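Local coordinates for protein domain of Unknown Function with an Immunoglobulin-like Beta-sandwich Fold (Bacteroides vulgatus ATCC 8482, PDB 3D33) that is of unknown function but folds as an immunoglobulin-like beta-sandwich and belongs to the DUF3244 family of the E-set clan, at residues Y38-K43 with I53-M58. Residues are numbered along the deposited sequence; the frame is centred on the assembly and turned at random. Where two conformers were deposited one is given.
Sequences YLLTLK and IRITDM
Leu-42 and Ile-53 reach toward each other tip to tip, with CD1 of Leu-42 lying 3.9 Å from CD1 of Ile-53. Two residues along each strand, a second and looser pair forms: CD1 of Leu-40 stands 4.4 Å from CD1 of Ile-55. All four side chains are buried and purely apolar, so they meet by van der Waals contact alone, and only 108 Å² of surface is covered between the segments. Such terminal-methyl contacts reflect how far apart the backbones run: the CA atoms of Leu-42 and Ile-53 are 9.7 Å apart, and those of Leu-40 and Ile-55 11.2 Å. Extended conformers span that gap. In Ile-53 the longer branch runs on from the backbone, CG1 anti to the carbonyl carbon and CD1 anti to CA (chi2 177°), which carries the terminal methyl deep into the interior. Leu-42 answers with CG anti to the backbone N (chi1 176°), and chi2 of 151° turns CD1 roughly away from CA, toward the facing sheet.

This is the core of an immunoglobulin-like beta-sandwich: strand 39-44 belongs to one antiparallel sheet and strand 50-57 to the other, and the contact bridges the two. Beta-branched isoleucine suits an extended strand, while leucine supplies a forked tip that can touch several neighbours. Alternate residues of each strand face inward, and Thr-41 and Arg-54 point to the other faces of their sheets: Thr-41 is still buried, against Phe-34, Tyr-76 and Thr-78, whereas the long polar chain of Arg-54 is partly exposed.

Further out, Leu-42 also packs on Ile-31 and Val-33 of its own sheet and on Ile-93 of the facing one, and Ile-53 lies against Ile-69, Leu-91 and Ile-79. Backbone hydrogen bonds between Leu-40 and Ile-79 and between Leu-42 and Ile-77 hold strand 39-44 beside strand 76-80, fixing where both leucines enter the core.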
ATOM      1  N   TYR A  38      -7.372  11.653   4.284  1.00 31.69           N
ATOM      2  CA  TYR A  38      -6.934  10.561   5.141  1.00 29.98           C
ATOM      3  C   TYR A  38      -7.455   9.186   4.706  1.00 28.44           C
ATOM      4  O   TYR A  38      -7.638   8.279   5.528  1.00 26.21           O
ATOM      5  CB  TYR A  38      -7.429  10.786   6.568  1.00 33.26           C
ATOM      6  CG  TYR A  38      -6.827  11.963   7.301  1.00 35.59           C
ATOM      7  CD1 TYR A  38      -5.474  12.255   7.210  1.00 34.46           C
ATOM      8  CD2 TYR A  38      -7.620  12.760   8.127  1.00 39.90           C
ATOM      9  CE1 TYR A  38      -4.925  13.324   7.903  1.00 39.40           C
ATOM     10  CE2 TYR A  38      -7.084  13.825   8.820  1.00 40.73           C
ATOM     11  CZ  TYR A  38      -5.735  14.108   8.709  1.00 41.66           C
ATOM     12  OH  TYR A  38      -5.194  15.180   9.414  1.00 39.98           O
ATOM     13  N   LEU A  39      -7.756   9.047   3.431  1.00 26.35           N
ATOM     14  CA  LEU A  39      -8.038   7.745   2.869  1.00 27.20           C
ATOM     15  C   LEU A  39      -6.959   7.464   1.848  1.00 25.51           C
ATOM     16  O   LEU A  39      -6.720   8.281   0.946  1.00 26.64           O
ATOM     17  CB  LEU A  39      -9.399   7.729   2.208  1.00 28.85           C
ATOM     18  CG  LEU A  39      -9.959   6.359   1.834  1.00 28.83           C
ATOM     19  CD1 LEU A  39     -10.311   5.554   3.075  1.00 32.82           C
ATOM     20  CD2 LEU A  39     -11.182   6.557   0.942  1.00 29.34           C
ATOM     21  N   LEU A  40      -6.348   6.292   1.997  1.00 23.48           N
ATOM     22  CA  LEU A  40      -5.380   5.759   1.059  1.00 22.98           C
ATOM     23  C   LEU A  40      -6.104   4.769   0.140  1.00 22.41           C
ATOM     24  O   LEU A  40      -6.859   3.953   0.627  1.00 20.53           O
ATOM     25  CB  LEU A  40      -4.296   5.077   1.858  1.00 26.43           C
ATOM     26  CG  LEU A  40      -3.065   4.461   1.236  1.00 32.90           C
ATOM     27  CD1 LEU A  40      -2.023   4.303   2.372  1.00 33.47           C
ATOM     28  CD2 LEU A  40      -3.392   3.112   0.610  1.00 31.84           C
ATOM     29  N   THR A  41      -5.892   4.879  -1.171  1.00 20.75           N
ATOM     30  CA  THR A  41      -6.524   3.976  -2.128  1.00 19.99           C
ATOM     31  C   THR A  41      -5.460   3.267  -2.934  1.00 19.69           C
ATOM     32  O   THR A  41      -4.581   3.915  -3.520  1.00 20.53           O
ATOM     33  CB  THR A  41      -7.495   4.717  -3.101  1.00 20.15           C
ATOM     34  OG1 THR A  41      -8.555   5.337  -2.359  1.00 22.09           O
ATOM     35  CG2 THR A  41      -8.098   3.747  -4.161  1.00 18.80           C
ATOM     36  N   LEU A  42      -5.566   1.947  -2.988  1.00 18.30           N
ATOM     37  CA  LEU A  42      -4.730   1.126  -3.841  1.00 17.83           C
ATOM     38  C   LEU A  42      -5.562   0.550  -4.972  1.00 20.44           C
ATOM     39  O   LEU A  42      -6.642   0.033  -4.755  1.00 21.01           O
ATOM     40  CB  LEU A  42      -4.079  -0.016  -3.061  1.00 20.32           C
ATOM     41  CG  LEU A  42      -3.250  -1.014  -3.858  1.00 22.27           C
ATOM     42  CD1 LEU A  42      -2.123  -1.612  -2.987  1.00 23.68           C
ATOM     43  CD2 LEU A  42      -4.104  -2.143  -4.481  1.00 22.92           C
ATOM     44  N   LYS A  43      -5.032   0.660  -6.178  1.00 19.97           N
ATOM     45  CA  LYS A  43      -5.640   0.011  -7.340  1.00 20.33           C
ATOM     46  C   LYS A  43      -4.654  -0.915  -7.996  1.00 20.91           C
ATOM     47  O   LYS A  43      -3.466  -0.629  -8.034  1.00 23.33           O
ATOM     48  CB  LYS A  43      -6.105   1.065  -8.306  1.00 22.19           C
ATOM     49  CG  LYS A  43      -7.258   1.860  -7.730  1.00 26.70           C
ATOM     50  CD  LYS A  43      -8.009   2.599  -8.788  1.00 26.65           C
ATOM     51  CE  LYS A  43      -9.184   3.327  -8.190  1.00 26.32           C
ATOM     52  NZ  LYS A  43     -10.182   3.620  -9.250  1.00 25.76           N
ATOM     53  N   ILE A  53      -0.615  -6.200   2.338  1.00 19.25           N
ATOM     54  CA  ILE A  53      -0.312  -4.771   2.484  1.00 19.78           C
ATOM     55  C   ILE A  53       0.109  -4.590   3.952  1.00 20.39           C
ATOM     56  O   ILE A  53      -0.549  -5.096   4.848  1.00 19.08           O
ATOM     57  CB  ILE A  53      -1.525  -3.868   2.189  1.00 19.86           C
ATOM     58  CG1 ILE A  53      -1.983  -4.075   0.747  1.00 25.47           C
ATOM     59  CG2 ILE A  53      -1.210  -2.387   2.500  1.00 21.07           C
ATOM     60  CD1 ILE A  53      -3.228  -3.293   0.358  1.00 26.91           C
ATOM     61  N   ARG A  54       1.240  -3.933   4.160  1.00 20.59           N
ATOM     62  CA  ARG A  54       1.745  -3.667   5.503  1.00 21.87           C
ATOM     63  C   ARG A  54       2.157  -2.192   5.596  1.00 18.33           C
ATOM     64  O   ARG A  54       2.786  -1.645   4.687  1.00 20.98           O
ATOM     65  CB  ARG A  54       2.906  -4.603   5.813  1.00 22.91           C
ATOM     66  CG  ARG A  54       3.423  -4.595   7.205  1.00 27.85           C
ATOM     67  CD  ARG A  54       4.320  -5.854   7.424  1.00 29.48           C
ATOM     68  NE  ARG A  54       3.559  -7.111   7.534  1.00 39.74           N
ATOM     69  CZ  ARG A  54       3.652  -8.183   6.723  1.00 42.89           C
ATOM     70  NH1 ARG A  54       4.458  -8.218   5.662  1.00 33.64           N
ATOM     71  NH2 ARG A  54       2.904  -9.254   6.958  1.00 45.19           N
ATOM     72  N   ILE A  55       1.734  -1.530   6.666  1.00 18.87           N
ATOM     73  CA  ILE A  55       2.101  -0.160   6.892  1.00 18.61           C
ATOM     74  C   ILE A  55       2.838  -0.123   8.232  1.00 17.69           C
ATOM     75  O   ILE A  55       2.337  -0.681   9.232  1.00 16.44           O
ATOM     76  CB  ILE A  55       0.884   0.771   6.919  1.00 20.14           C
ATOM     77  CG1 ILE A  55       0.113   0.700   5.599  1.00 21.05           C
ATOM     78  CG2 ILE A  55       1.293   2.228   7.241  1.00 18.40           C
ATOM     79  CD1 ILE A  55      -1.125   1.482   5.597  1.00 21.90           C
ATOM     80  N   THR A  56       4.018   0.488   8.232  1.00 16.81           N
ATOM     81  CA  THR A  56       4.946   0.529   9.367  1.00 17.14           C
ATOM     82  C   THR A  56       5.367   1.975   9.708  1.00 16.87           C
ATOM     83  O   THR A  56       5.761   2.737   8.805  1.00 19.84           O
ATOM     84  CB  THR A  56       6.224  -0.326   9.024  1.00 18.25           C
ATOM     85  OG1 THR A  56       5.843  -1.661   8.667  1.00 17.99           O
ATOM     86  CG2 THR A  56       7.170  -0.373  10.218  1.00 18.30           C
ATOM     87  N   ASP A  57       5.282   2.365  10.980  1.00 18.86           N
ATOM     88  CA  ASP A  57       5.683   3.731  11.358  1.00 19.81           C
ATOM     89  C   ASP A  57       7.210   3.835  11.340  1.00 20.50           C
ATOM     90  O   ASP A  57       7.916   2.895  11.728  1.00 22.23           O
ATOM     91  CB  ASP A  57       5.112   4.161  12.705  1.00 21.39           C
ATOM     92  CG  ASP A  57       6.043   3.868  13.845  1.00 21.98           C
ATOM     93  OD1 ASP A  57       5.992   2.734  14.354  1.00 22.92           O
ATOM     94  OD2 ASP A  57       6.827   4.766  14.223  1.00 22.38           O
HETATM   95  N   MSE A  58       7.717   4.991  10.941  1.00 19.73           N
HETATM   96  CA  MSE A  58       9.165   5.159  10.797  0.50 20.22           C
HETATM   97  C   MSE A  58       9.912   5.616  12.064  1.00 21.15           C
HETATM   98  O   MSE A  58      11.158   5.656  12.069  1.00 22.16           O
HETATM   99  CB  MSE A  58       9.441   6.084   9.625  0.50 21.38           C
HETATM  100  CG  MSE A  58       8.976   5.478   8.326  0.50 25.80           C
HETATM  101 SE   MSE A  58      10.198   4.131   7.681  0.38 27.45          SE
HETATM  102  CE  MSE A  58      11.715   5.554   7.151  0.50 17.24           C
TER